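Local coordinates for hypothetical sugar ABC-transporter sugar binding protein (Arthrobacter globiformis, PDB 7BVT) that probably captures cyclic alpha-maltosyl-1,6-maltose outside the cell and delivers it to an ABC transporter for uptake, at residues 142-147 and 281-286; 204-209 and 291-296; 275-280 and 355-360; 154-159 and 172-177. One frame throughout, in Å; residues are numbered along the deposited sequence.

Contact 1 of 4, residues 142-147 and 281-286; sequences LGYMYN and QVPYPS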
# COMPACT_ATOMS: atom_id res chain seq x y z
N LEU A 142 5.35 2.21 0.56
CA LEU A 142 5.97 3.38 -0.07
C LEU A 142 7.35 3.57 0.51
O LEU A 142 7.53 3.53 1.72
CB LEU A 142 5.11 4.62 0.14
CG LEU A 142 3.85 4.68 -0.70
CD1 LEU A 142 2.96 5.83 -0.22
CD2 LEU A 142 4.17 4.88 -2.13
N GLY A 143 8.27 3.90 -0.37
CA GLY A 143 9.66 4.14 -0.02
C GLY A 143 10.17 5.36 -0.72
O GLY A 143 9.47 5.98 -1.52
N TYR A 144 11.41 5.68 -0.43
CA TYR A 144 12.09 6.83 -1.08
C TYR A 144 12.99 6.28 -2.17
O TYR A 144 13.82 5.44 -1.90
CB TYR A 144 12.88 7.59 -0.02
CG TYR A 144 13.67 8.76 -0.54
CD1 TYR A 144 13.05 9.98 -0.75
CD2 TYR A 144 15.01 8.66 -0.84
CE1 TYR A 144 13.74 11.09 -1.24
CE2 TYR A 144 15.71 9.74 -1.35
CZ TYR A 144 15.07 10.94 -1.59
OH TYR A 144 15.79 12.01 -2.02
N MET A 145 12.80 6.79 -3.37
CA MET A 145 13.69 6.44 -4.52
C MET A 145 14.36 7.71 -5.01
O MET A 145 13.78 8.78 -4.95
CB MET A 145 12.92 5.82 -5.67
CG MET A 145 12.62 4.40 -5.53
SD MET A 145 12.17 3.75 -7.19
CE MET A 145 12.00 2.04 -6.70
N TYR A 146 15.59 7.59 -5.47
CA TYR A 146 16.33 8.76 -5.93
C TYR A 146 17.24 8.38 -7.08
O TYR A 146 17.61 7.20 -7.24
CB TYR A 146 17.11 9.38 -4.77
CG TYR A 146 18.27 8.58 -4.26
CD1 TYR A 146 18.13 7.50 -3.40
CD2 TYR A 146 19.57 8.96 -4.61
CE1 TYR A 146 19.22 6.78 -2.94
CE2 TYR A 146 20.66 8.29 -4.09
CZ TYR A 146 20.50 7.17 -3.29
OH TYR A 146 21.61 6.50 -2.81
N ASN A 147 17.66 9.41 -7.79
CA ASN A 147 18.51 9.28 -8.99
C ASN A 147 19.96 9.55 -8.57
O ASN A 147 20.28 10.71 -8.26
CB ASN A 147 18.02 10.22 -10.06
CG ASN A 147 18.81 10.21 -11.35
OD1 ASN A 147 20.00 9.92 -11.33
ND2 ASN A 147 18.13 10.51 -12.44
N GLN A 281 14.60 4.04 3.29
CA GLN A 281 13.51 4.35 4.22
C GLN A 281 12.97 5.75 3.88
O GLN A 281 13.77 6.66 3.56
CB GLN A 281 14.05 4.25 5.65
CG GLN A 281 13.07 4.69 6.72
CD GLN A 281 13.62 4.54 8.11
OE1 GLN A 281 13.18 3.67 8.87
NE2 GLN A 281 14.62 5.34 8.43
N VAL A 282 11.66 5.97 4.00
CA VAL A 282 11.10 7.32 3.76
C VAL A 282 11.68 8.28 4.78
O VAL A 282 11.61 8.01 5.99
CB VAL A 282 9.58 7.38 3.81
CG1 VAL A 282 9.15 8.80 3.43
CG2 VAL A 282 8.97 6.39 2.83
N PRO A 283 12.30 9.42 4.35
CA PRO A 283 12.80 10.36 5.35
C PRO A 283 11.71 10.80 6.32
O PRO A 283 10.58 11.04 5.88
CB PRO A 283 13.32 11.54 4.56
CG PRO A 283 13.72 10.90 3.23
CD PRO A 283 12.68 9.82 3.00
N TYR A 284 12.06 10.94 7.59
CA TYR A 284 11.09 11.29 8.66
C TYR A 284 11.61 12.40 9.54
O TYR A 284 12.82 12.69 9.54
CB TYR A 284 10.69 10.06 9.46
CG TYR A 284 11.75 9.41 10.32
CD1 TYR A 284 12.65 8.49 9.79
CD2 TYR A 284 11.78 9.63 11.67
CE1 TYR A 284 13.56 7.83 10.60
CE2 TYR A 284 12.71 9.01 12.50
CZ TYR A 284 13.59 8.08 11.96
OH TYR A 284 14.46 7.42 12.79
N PRO A 285 10.74 13.09 10.28
CA PRO A 285 11.19 14.31 10.94
C PRO A 285 12.02 13.92 12.14
O PRO A 285 11.83 12.85 12.74
CB PRO A 285 9.91 15.07 11.34
CG PRO A 285 8.74 14.21 10.94
CD PRO A 285 9.30 12.91 10.40
N SER A 286 13.00 14.76 12.46
CA SER A 286 13.78 14.55 13.69
C SER A 286 12.81 14.54 14.89
O SER A 286 13.06 13.83 15.79
CB SER A 286 14.83 15.61 13.76
OG SER A 286 14.21 16.81 14.12
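Val282 and Pro283 lean on the strand at Leu142, Gly143 and Tyr144. The tight part is small. Val282 CG2 lies 3.4 Å from the carbonyl oxygen Leu142 O and 3.7 Å from Gly143 CA. Val282 has CG1 anti to the backbone N (chi1 -175°), which leaves CG2 as the branch that meets the strand. Beside it, the Pro283 ring crosses the Tyr144 side chain at about a right angle. Pro283 CD sits 3.8 Å from Tyr144 CB, and Pro283 CG stands 4.1 Å above one face of the phenol ring, offset toward its rim. Gln281 marks the looser side. Its CB points away from the strand and the residue is partly exposed, while Gln281 O still lies 3.8 Å from Tyr144 CB. The polar groups have partners nearby. Leu142 O accepts hydrogen bonds from Thr292 OG1 and Gln364 NE2, and Val282 N is hydrogen-bonded to Gln364 OE1. Leu142 also touches a bound glucose unit through its side chain. The contact thus lays the chain leaving strand 277-280 against strand 140-147, in the mixed sheet of a two-domain solute-binding protein, beside the sugar pocket.

Contact 2 of 4, residues 204-209 and 291-296; sequences NLWQAG and ATNLGG. With GLC (alpha-D-glucopyranose), chain B.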
# COMPACT_ATOMS: atom_id res chain seq x y z
N ASN A 204 3.56 10.94 5.67
CA ASN A 204 4.20 12.06 6.40
C ASN A 204 3.33 12.48 7.59
O ASN A 204 3.91 12.81 8.66
CB ASN A 204 4.38 13.23 5.43
CG ASN A 204 5.36 12.93 4.31
OD1 ASN A 204 5.14 13.35 3.18
ND2 ASN A 204 6.41 12.15 4.58
N LEU A 205 2.00 12.34 7.50
CA LEU A 205 1.10 12.58 8.64
C LEU A 205 1.48 11.60 9.77
O LEU A 205 1.66 11.99 10.92
CB LEU A 205 -0.34 12.40 8.15
CG LEU A 205 -1.40 12.40 9.26
CD1 LEU A 205 -1.57 13.79 9.87
CD2 LEU A 205 -2.71 11.90 8.69
N TRP A 206 1.61 10.32 9.48
CA TRP A 206 1.99 9.31 10.50
C TRP A 206 3.41 9.53 11.04
O TRP A 206 3.60 9.40 12.29
CB TRP A 206 1.83 7.92 9.93
CG TRP A 206 0.42 7.50 9.72
CD1 TRP A 206 -0.67 7.73 10.51
CD2 TRP A 206 -0.04 6.73 8.60
NE1 TRP A 206 -1.79 7.16 9.95
CE2 TRP A 206 -1.44 6.56 8.76
CE3 TRP A 206 0.59 6.23 7.44
CZ2 TRP A 206 -2.19 5.85 7.84
CZ3 TRP A 206 -0.17 5.50 6.56
CH2 TRP A 206 -1.54 5.32 6.76
N GLN A 207 4.36 9.92 10.19
CA GLN A 207 5.73 10.16 10.66
C GLN A 207 5.74 11.33 11.65
O GLN A 207 6.54 11.31 12.56
CB GLN A 207 6.62 10.55 9.47
CG GLN A 207 6.88 9.39 8.53
CD GLN A 207 7.65 9.86 7.33
OE1 GLN A 207 7.51 11.02 6.93
NE2 GLN A 207 8.52 9.01 6.78
N ALA A 208 4.87 12.33 11.49
CA ALA A 208 4.77 13.49 12.41
C ALA A 208 4.06 13.09 13.72
O ALA A 208 3.99 13.94 14.64
CB ALA A 208 4.08 14.63 11.73
N GLY A 209 3.54 11.87 13.84
CA GLY A 209 2.83 11.43 15.05
C GLY A 209 1.35 11.67 14.93
O GLY A 209 0.65 11.56 15.94
N ALA A 291 7.51 5.86 9.37
CA ALA A 291 6.20 5.31 8.97
C ALA A 291 6.18 5.16 7.47
O ALA A 291 6.78 5.96 6.79
CB ALA A 291 5.06 6.21 9.41
N THR A 292 5.34 4.23 7.03
CA THR A 292 4.94 4.15 5.63
C THR A 292 3.51 3.61 5.53
O THR A 292 2.89 3.39 6.57
CB THR A 292 5.98 3.40 4.81
OG1 THR A 292 5.60 3.61 3.45
CG2 THR A 292 6.04 1.94 5.14
N ASN A 293 3.03 3.48 4.29
CA ASN A 293 1.63 3.11 3.97
C ASN A 293 1.64 1.76 3.24
O ASN A 293 2.52 1.57 2.39
CB ASN A 293 1.01 4.19 3.09
CG ASN A 293 -0.45 4.40 3.36
OD1 ASN A 293 -1.13 3.54 3.93
ND2 ASN A 293 -0.90 5.55 2.95
N LEU A 294 0.75 0.85 3.60
CA LEU A 294 0.66 -0.52 3.04
C LEU A 294 -0.31 -0.59 1.87
O LEU A 294 -1.43 -0.11 1.96
CB LEU A 294 0.23 -1.50 4.11
CG LEU A 294 1.28 -1.78 5.18
CD1 LEU A 294 0.66 -2.33 6.44
CD2 LEU A 294 2.35 -2.71 4.63
N GLY A 295 0.13 -1.25 0.81
CA GLY A 295 -0.75 -1.69 -0.29
C GLY A 295 -0.73 -3.18 -0.42
O GLY A 295 -0.11 -3.86 0.41
N GLY A 296 -1.40 -3.65 -1.44
CA GLY A 296 -1.33 -5.07 -1.80
C GLY A 296 -2.66 -5.78 -1.69
O GLY A 296 -3.70 -5.12 -1.40
C1 GLC B . -0.88 0.34 -4.91
C2 GLC B . -1.39 -0.36 -3.69
C3 GLC B . -2.80 0.08 -3.39
C4 GLC B . -2.81 1.62 -3.28
C5 GLC B . -2.35 2.22 -4.60
C6 GLC B . -2.31 3.76 -4.51
O2 GLC B . -1.21 -1.75 -3.88
O3 GLC B . -3.25 -0.56 -2.18
O4 GLC B . -4.10 2.12 -3.02
O5 GLC B . -1.04 1.79 -4.84
O6 GLC B . -2.37 4.27 -5.84
O HOH W 1 9.90 6.56 7.59
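Trp206 reaches from the end of helix 195-207 over Ala291 and on to the amide of Asn293. It is a helix-on-sheet contact within the solute-binding fold, with strand 292-301 as the sheet partner. Trp206 CB packs on Ala291 CB at 3.7 Å. The far edge of the indole then meets Asn293, whose OD1 lies 3.4 Å from Trp206 CH2, close to the ring plane. The amide and ring planes are 82° apart, so the two flat groups stand nearly perpendicular. Asn293 ND2 is hydrogen-bonded to Trp199 O and Gln202 OE1, which tie this amide to the same helix. A ring stack with His369 also holds Trp206.

Gln207 lies alongside Ala291. Its chain runs extended beyond CG (chi2 175°), and Gln207 CG is 3.8 Å from Ala291 CB. Asn204 ND2 donates to Gln207 OE1 at 2.8 Å, from above the carbonyl plane, and Trp165 NE1 is a second partner of that oxygen. The helix closes with a Schellman motif at Gly209. Farther along the strand, Gly295 and Gly296 line the sugar pocket, and Gly296 N makes a weak hydrogen bond to glucose O2. Between the two segments, one water accepts from both: Gln207 NE2 is 2.9 Å from it, and Ala291 N is 3.1 Å from it.

Contact 3 of 4, residues 275-280 and 355-360; sequences FEFGTA and EPRLLP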
# COMPACT_ATOMS: atom_id res chain seq x y z
N PHE A 275 17.45 4.91 -15.30
CA PHE A 275 18.65 5.57 -14.72
C PHE A 275 19.08 4.78 -13.48
O PHE A 275 18.33 3.86 -13.13
CB PHE A 275 18.40 7.07 -14.43
CG PHE A 275 17.16 7.35 -13.61
CD1 PHE A 275 17.18 7.17 -12.23
CD2 PHE A 275 15.96 7.65 -14.22
CE1 PHE A 275 16.02 7.39 -11.48
CE2 PHE A 275 14.80 7.83 -13.47
CZ PHE A 275 14.85 7.70 -12.10
N GLU A 276 20.26 5.09 -12.92
CA GLU A 276 20.85 4.48 -11.71
C GLU A 276 20.04 5.02 -10.54
O GLU A 276 20.23 6.17 -10.14
CB GLU A 276 22.34 4.74 -11.55
CG GLU A 276 22.97 4.14 -10.29
CD GLU A 276 23.39 2.67 -10.35
OE1 GLU A 276 23.32 2.08 -11.46
OE2 GLU A 276 23.79 2.10 -9.27
N PHE A 277 19.15 4.20 -10.01
CA PHE A 277 18.33 4.60 -8.85
C PHE A 277 18.85 3.95 -7.57
O PHE A 277 19.39 2.82 -7.56
CB PHE A 277 16.87 4.28 -9.11
CG PHE A 277 16.49 2.82 -9.08
CD1 PHE A 277 16.57 2.07 -10.23
CD2 PHE A 277 16.01 2.22 -7.92
CE1 PHE A 277 16.21 0.73 -10.22
CE2 PHE A 277 15.66 0.90 -7.91
CZ PHE A 277 15.77 0.14 -9.05
N GLY A 278 18.57 4.64 -6.47
CA GLY A 278 18.77 4.16 -5.10
C GLY A 278 17.44 4.15 -4.35
O GLY A 278 16.44 4.71 -4.87
N THR A 279 17.42 3.46 -3.24
CA THR A 279 16.20 3.36 -2.42
C THR A 279 16.59 3.59 -0.98
O THR A 279 17.75 3.38 -0.56
CB THR A 279 15.50 2.01 -2.64
OG1 THR A 279 16.36 1.02 -2.07
CG2 THR A 279 15.15 1.73 -4.07
N ALA A 280 15.62 4.02 -0.17
CA ALA A 280 15.83 4.18 1.26
C ALA A 280 14.50 4.21 1.99
O ALA A 280 13.45 4.39 1.32
CB ALA A 280 16.55 5.47 1.57
N GLU A 355 18.13 -8.65 -5.02
CA GLU A 355 17.29 -7.44 -5.25
C GLU A 355 17.58 -6.49 -4.11
O GLU A 355 16.71 -6.15 -3.34
CB GLU A 355 15.81 -7.87 -5.33
CG GLU A 355 14.84 -6.88 -5.99
CD GLU A 355 13.45 -7.48 -6.24
OE1 GLU A 355 13.27 -8.71 -5.96
OE2 GLU A 355 12.52 -6.74 -6.72
N PRO A 356 18.83 -6.08 -3.89
CA PRO A 356 19.22 -5.42 -2.65
C PRO A 356 18.46 -4.10 -2.41
O PRO A 356 18.31 -3.71 -1.25
CB PRO A 356 20.73 -5.18 -2.82
CG PRO A 356 20.94 -5.28 -4.28
CD PRO A 356 19.95 -6.28 -4.82
N ARG A 357 18.03 -3.44 -3.47
CA ARG A 357 17.30 -2.13 -3.32
C ARG A 357 15.89 -2.40 -2.75
O ARG A 357 15.23 -1.45 -2.36
CB ARG A 357 17.31 -1.34 -4.61
CG ARG A 357 18.72 -0.80 -4.86
CD ARG A 357 18.84 -0.20 -6.21
NE ARG A 357 18.69 -1.18 -7.27
CZ ARG A 357 18.93 -0.92 -8.55
NH1 ARG A 357 19.28 0.30 -8.92
NH2 ARG A 357 18.79 -1.86 -9.47
N LEU A 358 15.44 -3.64 -2.68
CA LEU A 358 14.15 -3.92 -2.02
C LEU A 358 14.34 -3.90 -0.50
O LEU A 358 13.34 -3.77 0.22
CB LEU A 358 13.62 -5.28 -2.51
CG LEU A 358 12.13 -5.51 -2.27
CD1 LEU A 358 11.27 -4.64 -3.15
CD2 LEU A 358 11.79 -6.97 -2.51
N LEU A 359 15.56 -3.97 0.03
CA LEU A 359 15.73 -4.22 1.47
C LEU A 359 15.07 -3.10 2.28
O LEU A 359 14.42 -3.36 3.29
CB LEU A 359 17.22 -4.39 1.86
CG LEU A 359 17.45 -4.70 3.33
CD1 LEU A 359 16.79 -6.00 3.73
CD2 LEU A 359 18.95 -4.74 3.71
N PRO A 360 15.20 -1.80 1.94
CA PRO A 360 14.59 -0.78 2.79
C PRO A 360 13.08 -1.00 2.87
O PRO A 360 12.50 -0.73 3.91
CB PRO A 360 14.91 0.52 2.05
CG PRO A 360 16.24 0.19 1.41
CD PRO A 360 16.03 -1.22 0.86
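Two hydrogen bonds tie Arg357 to the strand, one through its side chain and one through its backbone. Arg357 NH1 donates to Phe277 O over 2.9 Å, with an angle of 157° at the hydrogen. The acceptor lies close to the guanidinium plane, and the donor is tilted from the carbonyl plane. Thr279 OG1 donates to Arg357 O over 2.7 Å, in the carbonyl plane and on a lone pair. Thr279 OG1 sits between its backbone N and carbonyl carbon (chi1 68°), where it faces this oxygen.

The same guanidinium lies flat on the Phe277 ring. The planes are 7° apart, and Arg357 CZ is 3.7 Å from the ring centroid of Phe277, a cation-pi stack over the face. Phe277 therefore holds the arginine twice, with its carbonyl at the guanidinium edge and its ring against one face.

Packing extends outward from here. Arg357 CB rests 3.8 Å from Thr279 CG2. Pro360, in helix 359-363, places CB 3.7 Å from Ala280 C. Met145 of the adjacent strand 140-147 touches both Phe277 and Thr279.

The contact joins strand 277-280 to the chain entering helix 359-363. Its chemistry implies a well-oriented arginine: the bond and the stack together should restrict guanidinium rotation, while nearby Glu276 may add a modest electrostatic pull.

Contact 4 of 4, residues 154-159 and 172-177; sequences AGLDPE and GQTILD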
# COMPACT_ATOMS: atom_id res chain seq x y z
N ALA A 154 24.75 17.15 -8.68
CA ALA A 154 24.42 18.32 -7.83
C ALA A 154 25.46 18.49 -6.75
O ALA A 154 25.29 19.39 -5.93
CB ALA A 154 23.02 18.14 -7.27
N GLY A 155 26.44 17.59 -6.61
CA GLY A 155 27.42 17.66 -5.52
C GLY A 155 27.00 16.90 -4.28
O GLY A 155 27.69 17.07 -3.27
N LEU A 156 25.91 16.09 -4.35
CA LEU A 156 25.57 15.17 -3.24
C LEU A 156 26.33 13.86 -3.36
O LEU A 156 26.69 13.47 -4.49
CB LEU A 156 24.07 14.93 -3.26
CG LEU A 156 23.21 16.19 -3.30
CD1 LEU A 156 21.75 15.81 -3.34
CD2 LEU A 156 23.56 17.05 -2.08
N ASP A 157 26.46 13.18 -2.25
CA ASP A 157 26.99 11.79 -2.18
C ASP A 157 25.90 10.89 -2.76
O ASP A 157 24.80 10.79 -2.20
CB ASP A 157 27.41 11.43 -0.76
CG ASP A 157 27.95 10.03 -0.59
OD1 ASP A 157 27.79 9.20 -1.52
OD2 ASP A 157 28.38 9.75 0.52
N PRO A 158 26.15 10.21 -3.91
CA PRO A 158 25.13 9.37 -4.53
C PRO A 158 24.73 8.13 -3.71
O PRO A 158 23.74 7.50 -4.12
CB PRO A 158 25.81 8.99 -5.87
CG PRO A 158 27.26 8.93 -5.48
CD PRO A 158 27.44 10.17 -4.64
N GLU A 159 25.43 7.83 -2.61
CA GLU A 159 25.19 6.62 -1.78
C GLU A 159 24.60 7.02 -0.42
O GLU A 159 24.49 6.15 0.38
CB GLU A 159 26.49 5.82 -1.57
CG GLU A 159 27.08 5.31 -2.87
CD GLU A 159 26.15 4.41 -3.63
OE1 GLU A 159 25.44 3.68 -2.97
OE2 GLU A 159 26.11 4.48 -4.87
N GLY A 172 17.26 18.48 -1.71
CA GLY A 172 16.46 18.87 -2.87
C GLY A 172 16.79 20.28 -3.31
O GLY A 172 16.72 20.52 -4.51
N GLN A 173 16.99 21.19 -2.36
CA GLN A 173 17.36 22.59 -2.69
C GLN A 173 18.67 22.60 -3.47
O GLN A 173 18.79 23.35 -4.46
CB GLN A 173 17.44 23.43 -1.43
CG GLN A 173 17.64 24.91 -1.67
CD GLN A 173 16.42 25.57 -2.27
OE1 GLN A 173 15.32 25.46 -1.70
NE2 GLN A 173 16.61 26.25 -3.39
N THR A 174 19.63 21.82 -3.06
CA THR A 174 20.92 21.72 -3.78
C THR A 174 20.69 21.23 -5.21
O THR A 174 21.23 21.80 -6.15
CB THR A 174 21.85 20.85 -2.98
OG1 THR A 174 22.13 21.50 -1.75
CG2 THR A 174 23.16 20.55 -3.70
N ILE A 175 19.89 20.20 -5.40
CA ILE A 175 19.60 19.69 -6.75
C ILE A 175 18.96 20.80 -7.58
O ILE A 175 19.37 21.02 -8.75
CB ILE A 175 18.73 18.43 -6.70
CG1 ILE A 175 19.50 17.27 -6.08
CG2 ILE A 175 18.23 18.07 -8.09
CD1 ILE A 175 18.63 16.03 -5.79
N LEU A 176 18.00 21.51 -7.04
CA LEU A 176 17.32 22.56 -7.81
C LEU A 176 18.35 23.67 -8.15
O LEU A 176 18.37 24.08 -9.32
CB LEU A 176 16.15 23.10 -6.99
CG LEU A 176 15.41 24.26 -7.62
CD1 LEU A 176 14.70 23.84 -8.91
CD2 LEU A 176 14.54 24.94 -6.58
N ASP A 177 19.10 24.12 -7.16
CA ASP A 177 20.06 25.26 -7.27
C ASP A 177 21.10 24.89 -8.33
O ASP A 177 21.43 25.73 -9.20
CB ASP A 177 20.69 25.61 -5.91
CG ASP A 177 19.75 26.33 -4.96
OD1 ASP A 177 18.67 26.73 -5.39
OD2 ASP A 177 20.10 26.43 -3.81
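Ala154 starts the contact by setting its methyl group against helix 165-179. A loop that follows a Schellman-capped helix, 148-153, packs here on the next helix. Ala154 CB is 3.8 Å from both Ile175 CA and Ile175 CG1. The backbone also touches, with Ala154 O 3.3 Å from Thr174 CG2.

Gly155 follows as the first residue to leave the helical conformation. Its positive phi (90°) and two bonds back into the last turn form the Schellman motif, which ends helix 148-153 and turns the chain.

Leu156 brings the next side chain toward the helix. Its two methyls divide the work. CD2 meets Thr174 CG2 at 3.9 Å, while CD1 meets Ile175. The Leu156 and Ile175 side chains cross at about a right angle. Phe151 of the preceding helix touches both of them and extends this apolar patch. In the second segment, the Thr174 hydroxyl is hydrogen-bonded to Ala170 O within its own helix. Its CG2 is anti to the backbone N (chi1 of OG1 -65°) and is left to face the loop.

Beyond Leu156 the loop departs from the helix. Asp157 forms an Asx turn: its OD1 accepts from Glu159 N at 2.9 Å, from above the carboxylate plane. Pro158 O accepts a hydrogen bond from Tyr146 OH, and Glu159 forms a salt bridge with Lys148. The apolar contact itself closes where Leu156 CD1 lies 3.8 Å from Ile175 CG1.

Contacts 1 and 2 are buried, while contacts 3 and 4 are only partly so. Contacts 1, 2 and 3 all reach the same mixed sheet. Strand 140-147 of contact 1 pairs along one edge with both 277-280 of contact 3 and 292-301 of contact 2. Contacts 1 and 2 also border the sugar pocket. Contact 4 lies farthest out, its centre about 29 Å from the centre of the chain, and joins a loop to a helix. It touches contact 1 but neither contact 2 nor contact 3. The chemistry changes with place. Contacts 1 and 4 rest on apolar packing, contact 2 adds a bridging water, and contact 3 relies on direct hydrogen bonds and a cation-pi stack.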